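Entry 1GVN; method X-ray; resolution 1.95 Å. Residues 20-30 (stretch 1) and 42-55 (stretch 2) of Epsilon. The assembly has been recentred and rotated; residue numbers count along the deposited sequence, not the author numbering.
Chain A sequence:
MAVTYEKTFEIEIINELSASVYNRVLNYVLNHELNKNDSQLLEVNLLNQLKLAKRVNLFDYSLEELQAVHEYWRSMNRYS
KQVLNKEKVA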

# COMPACT_ATOMS: atom_id res chain seq x y z
N SER A 20 14.82 1.42 -0.86
CA SER A 20 14.81 2.07 -2.17
C SER A 20 13.47 2.78 -2.41
O SER A 20 13.44 3.95 -2.82
CB SER A 20 15.04 1.03 -3.26
OG SER A 20 14.95 1.61 -4.54
N VAL A 21 12.38 2.08 -2.15
CA VAL A 21 11.04 2.62 -2.35
C VAL A 21 10.73 3.73 -1.35
O VAL A 21 10.23 4.80 -1.72
CB VAL A 21 9.98 1.49 -2.23
CG1 VAL A 21 8.57 2.06 -2.35
CG2 VAL A 21 10.22 0.44 -3.32
N TYR A 22 11.03 3.48 -0.08
CA TYR A 22 10.77 4.47 0.95
C TYR A 22 11.57 5.75 0.67
O TYR A 22 11.03 6.86 0.72
CB TYR A 22 11.16 3.94 2.32
CG TYR A 22 10.83 4.89 3.44
CD1 TYR A 22 9.54 4.96 3.96
CD2 TYR A 22 11.79 5.76 3.94
CE1 TYR A 22 9.21 5.88 4.97
CE2 TYR A 22 11.49 6.68 4.94
CZ TYR A 22 10.20 6.73 5.45
OH TYR A 22 9.90 7.64 6.45
N ASN A 23 12.85 5.58 0.37
CA ASN A 23 13.71 6.73 0.10
C ASN A 23 13.23 7.55 -1.09
O ASN A 23 13.31 8.77 -1.05
CB ASN A 23 15.16 6.29 -0.10
CG ASN A 23 15.83 5.91 1.20
OD1 ASN A 23 15.48 6.43 2.26
ND2 ASN A 23 16.80 5.00 1.14
N ARG A 24 12.73 6.89 -2.12
CA ARG A 24 12.22 7.60 -3.29
C ARG A 24 11.07 8.49 -2.84
O ARG A 24 11.01 9.67 -3.18
CB ARG A 24 11.71 6.60 -4.34
CG ARG A 24 11.02 7.24 -5.55
CD ARG A 24 10.48 6.17 -6.50
NE ARG A 24 11.55 5.27 -6.94
CZ ARG A 24 11.50 3.94 -6.84
NH1 ARG A 24 10.44 3.34 -6.32
NH2 ARG A 24 12.54 3.22 -7.25
N VAL A 25 10.15 7.91 -2.08
CA VAL A 25 9.00 8.65 -1.58
C VAL A 25 9.40 9.77 -0.63
O VAL A 25 8.90 10.89 -0.73
CB VAL A 25 8.00 7.71 -0.88
CG1 VAL A 25 6.81 8.51 -0.36
CG2 VAL A 25 7.52 6.65 -1.87
N LEU A 26 10.29 9.47 0.31
CA LEU A 26 10.75 10.48 1.26
C LEU A 26 11.39 11.64 0.51
O LEU A 26 11.08 12.80 0.77
CB LEU A 26 11.78 9.89 2.24
CG LEU A 26 12.36 10.90 3.24
CD1 LEU A 26 11.25 11.45 4.15
CD2 LEU A 26 13.44 10.23 4.07
N ASN A 27 12.28 11.33 -0.43
CA ASN A 27 12.95 12.37 -1.21
C ASN A 27 11.97 13.29 -1.90
O ASN A 27 12.14 14.51 -1.90
CB ASN A 27 13.89 11.75 -2.26
CG ASN A 27 15.33 11.73 -1.80
OD1 ASN A 27 15.78 12.64 -1.11
ND2 ASN A 27 16.07 10.69 -2.19
N TYR A 28 10.95 12.70 -2.51
CA TYR A 28 9.94 13.47 -3.23
C TYR A 28 9.18 14.39 -2.28
O TYR A 28 9.04 15.59 -2.53
CB TYR A 28 8.98 12.51 -3.93
CG TYR A 28 7.89 13.18 -4.74
CD1 TYR A 28 6.78 13.74 -4.12
CD2 TYR A 28 7.96 13.23 -6.13
CE1 TYR A 28 5.75 14.32 -4.86
CE2 TYR A 28 6.94 13.80 -6.89
CZ TYR A 28 5.84 14.34 -6.24
OH TYR A 28 4.81 14.88 -6.98
N VAL A 29 8.69 13.83 -1.18
CA VAL A 29 7.95 14.61 -0.19
C VAL A 29 8.78 15.79 0.32
O VAL A 29 8.28 16.91 0.41
CB VAL A 29 7.51 13.72 1.00
CG1 VAL A 29 6.98 14.58 2.15
CG2 VAL A 29 6.42 12.76 0.53
N LEU A 30 10.04 15.53 0.65
CA LEU A 30 10.90 16.60 1.14
C LEU A 30 11.23 17.61 0.04
O LEU A 30 11.15 18.82 0.26
CB LEU A 30 12.20 16.01 1.71
CG LEU A 30 12.03 15.15 2.97
CD1 LEU A 30 13.39 14.61 3.41
CD2 LEU A 30 11.40 15.98 4.09
N LEU A 42 -1.73 13.12 -1.41
CA LEU A 42 -1.51 11.77 -1.94
C LEU A 42 -0.13 11.16 -1.67
O LEU A 42 -0.03 10.00 -1.27
CB LEU A 42 -1.81 11.74 -3.44
CG LEU A 42 -1.91 10.35 -4.08
CD1 LEU A 42 -2.89 9.49 -3.28
CD2 LEU A 42 -2.38 10.47 -5.52
N GLU A 43 0.93 11.93 -1.89
CA GLU A 43 2.28 11.41 -1.69
C GLU A 43 2.63 11.23 -0.22
O GLU A 43 3.42 10.36 0.13
CB GLU A 43 3.31 12.32 -2.36
CG GLU A 43 3.04 12.53 -3.85
CD GLU A 43 2.20 13.77 -4.12
OE1 GLU A 43 1.36 14.12 -3.27
OE2 GLU A 43 2.39 14.39 -5.19
N VAL A 44 2.04 12.06 0.63
CA VAL A 44 2.27 11.98 2.06
C VAL A 44 1.48 10.79 2.61
O VAL A 44 1.92 10.11 3.53
CB VAL A 44 1.86 13.29 2.77
CG1 VAL A 44 1.99 13.14 4.29
CG2 VAL A 44 2.77 14.42 2.29
N ASN A 45 0.30 10.55 2.05
CA ASN A 45 -0.52 9.43 2.47
C ASN A 45 0.27 8.15 2.18
O ASN A 45 0.33 7.24 3.01
CB ASN A 45 -1.85 9.42 1.71
CG ASN A 45 -2.79 8.32 2.18
OD1 ASN A 45 -2.59 7.14 1.88
ND2 ASN A 45 -3.81 8.69 2.94
N LEU A 46 0.89 8.10 1.01
CA LEU A 46 1.70 6.94 0.64
C LEU A 46 2.89 6.78 1.58
O LEU A 46 3.19 5.68 2.03
CB LEU A 46 2.21 7.09 -0.80
CG LEU A 46 3.20 6.01 -1.26
CD1 LEU A 46 2.56 4.64 -1.16
CD2 LEU A 46 3.63 6.30 -2.69
N LEU A 47 3.56 7.89 1.86
CA LEU A 47 4.71 7.86 2.76
C LEU A 47 4.30 7.26 4.10
O LEU A 47 5.00 6.41 4.65
CB LEU A 47 5.25 9.28 2.99
CG LEU A 47 6.44 9.38 3.96
CD1 LEU A 47 7.66 8.72 3.35
CD2 LEU A 47 6.74 10.84 4.28
N ASN A 48 3.16 7.70 4.62
CA ASN A 48 2.67 7.22 5.90
C ASN A 48 2.32 5.74 5.88
O ASN A 48 2.53 5.03 6.86
CB ASN A 48 1.48 8.05 6.37
CG ASN A 48 1.89 9.47 6.77
OD1 ASN A 48 3.04 9.69 7.16
ND2 ASN A 48 0.97 10.41 6.68
N GLN A 49 1.81 5.27 4.74
CA GLN A 49 1.52 3.85 4.63
C GLN A 49 2.81 3.03 4.64
O GLN A 49 2.89 1.98 5.23
CB GLN A 49 0.72 3.56 3.36
CG GLN A 49 -0.68 4.13 3.37
CD GLN A 49 -1.44 3.82 2.09
OE1 GLN A 49 -1.65 2.66 1.75
NE2 GLN A 49 -1.86 4.87 1.39
N LEU A 50 3.83 3.61 3.99
CA LEU A 50 5.13 2.94 3.94
C LEU A 50 5.75 2.91 5.34
O LEU A 50 6.40 1.93 5.71
CB LEU A 50 6.06 3.65 2.95
CG LEU A 50 5.63 3.68 1.48
CD1 LEU A 50 6.76 4.23 0.61
CD2 LEU A 50 5.26 2.28 1.01
N LYS A 51 5.55 3.97 6.11
CA LYS A 51 6.07 4.02 7.48
C LYS A 51 5.41 2.90 8.29
O LYS A 51 6.05 2.21 9.08
CB LYS A 51 5.76 5.37 8.14
CG LYS A 51 6.58 6.54 7.59
CD LYS A 51 6.17 7.87 8.23
CE LYS A 51 7.14 9.01 7.87
NZ LYS A 51 8.40 8.93 8.66
N LEU A 52 4.11 2.72 8.07
CA LEU A 52 3.36 1.69 8.77
C LEU A 52 3.89 0.31 8.38
O LEU A 52 4.06 -0.58 9.22
CB LEU A 52 1.87 1.82 8.41
CG LEU A 52 0.83 1.17 9.31
CD1 LEU A 52 -0.56 1.57 8.85
CD2 LEU A 52 1.00 -0.34 9.29
N ALA A 53 4.18 0.13 7.10
CA ALA A 53 4.70 -1.13 6.60
C ALA A 53 6.04 -1.49 7.24
O ALA A 53 6.29 -2.66 7.55
CB ALA A 53 4.85 -1.06 5.08
N LYS A 54 6.88 -0.49 7.43
CA LYS A 54 8.21 -0.66 8.00
C LYS A 54 8.29 -0.92 9.51
O LYS A 54 9.35 -1.24 10.03
CB LYS A 54 9.08 0.55 7.67
CG LYS A 54 9.48 0.66 6.21
CD LYS A 54 10.19 1.98 5.95
CE LYS A 54 11.42 2.12 6.85
NZ LYS A 54 11.90 3.52 6.92
N ARG A 55 7.17 -0.77 10.21
CA ARG A 55 7.16 -0.99 11.65
C ARG A 55 7.17 -2.46 12.06
O ARG A 55 7.38 -2.79 13.23
CB ARG A 55 5.95 -0.32 12.29
CG ARG A 55 5.96 1.20 12.25
CD ARG A 55 4.71 1.72 12.94
NE ARG A 55 4.65 3.18 12.96
CZ ARG A 55 3.64 3.87 13.48
NH1 ARG A 55 2.60 3.23 14.01
NH2 ARG A 55 3.65 5.19 13.47

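Two helical segments of one chain, one spanning residues 20-30 of a longer helix and one running from Leu42 through the second stretch, pack side by side in a largely antiparallel fashion. Their N-to-C directions differ by 145°, and their axes approach to 9.7 Å. The contact buries 623 Å², counted over both sides. The register is set by three pairs: Tyr22 lies opposite Leu50, Val25 opposite Leu47, and Val29 opposite Val44.

Two knobs, one from each helix, fill the main hollows. The first is Leu47. Its side chain sits among Tyr22, Val25, Leu26 and Val29. Its CA-to-CB bond points sideways, but the end of the side chain comes nearer the other helix, so the branched tip reaches the hollow. CD1 of Leu47 lies 3.6 Å from CE1 of Tyr22, and CD2 of Leu47 lies 4.2 Å from CG2 of Val29. CB of Leu47 rests 3.8 Å from CG1 of Val25.

The second knob is Tyr22, which has the largest covered area of any residue here. With chi1 at t, its ring enters the hollow formed by Leu47, Leu50, Lys51 and Lys54. Leu50 and Lys51 border the ring edge; CB of Leu50 is 3.9 Å from CD1 of Tyr22. Lys54 folds over one face. NZ of Lys54 stands 3.6 Å from the centroid of the Tyr22 ring and 8° off the ring normal, a cation-pi contact. The chain of Lys54 also packs by its methylenes, with CD of Lys54 3.6 Å from CD1 of Tyr22. At the tip of the ring, NZ of Lys51 donates a hydrogen bond of 3.0 Å to OH of Tyr22. A tyrosine suits this place: its flat ring fills the hollow and its hydroxyl meets the lysine.

Val25 is compact and buried, and forms part of the wall of the Leu47 hollow. CG2 of Val25 touches CD1 of Leu50 at 3.5 Å and CD2 of Leu46 at 4.0 Å. Here the backbones are near: CA of Val25 and CA of Leu47 are 6.2 Å apart. Val21 extends this apolar patch, with CG1 of Val21 4.1 Å from CD1 of Leu50.

Val29 packs near the start of the second stretch. CG1 of Val29 is 4.2 Å from CG2 of Val44, and CG2 of Val29 is 3.9 Å from the backbone O of Glu43. Glu43 is buried, but its carboxylate has a polar partner: OH of Tyr28 donates a hydrogen bond of 3.0 Å to OE2 of Glu43. Thus a tyrosine-centred polar contact accompanies the apolar packing toward each end of the interface.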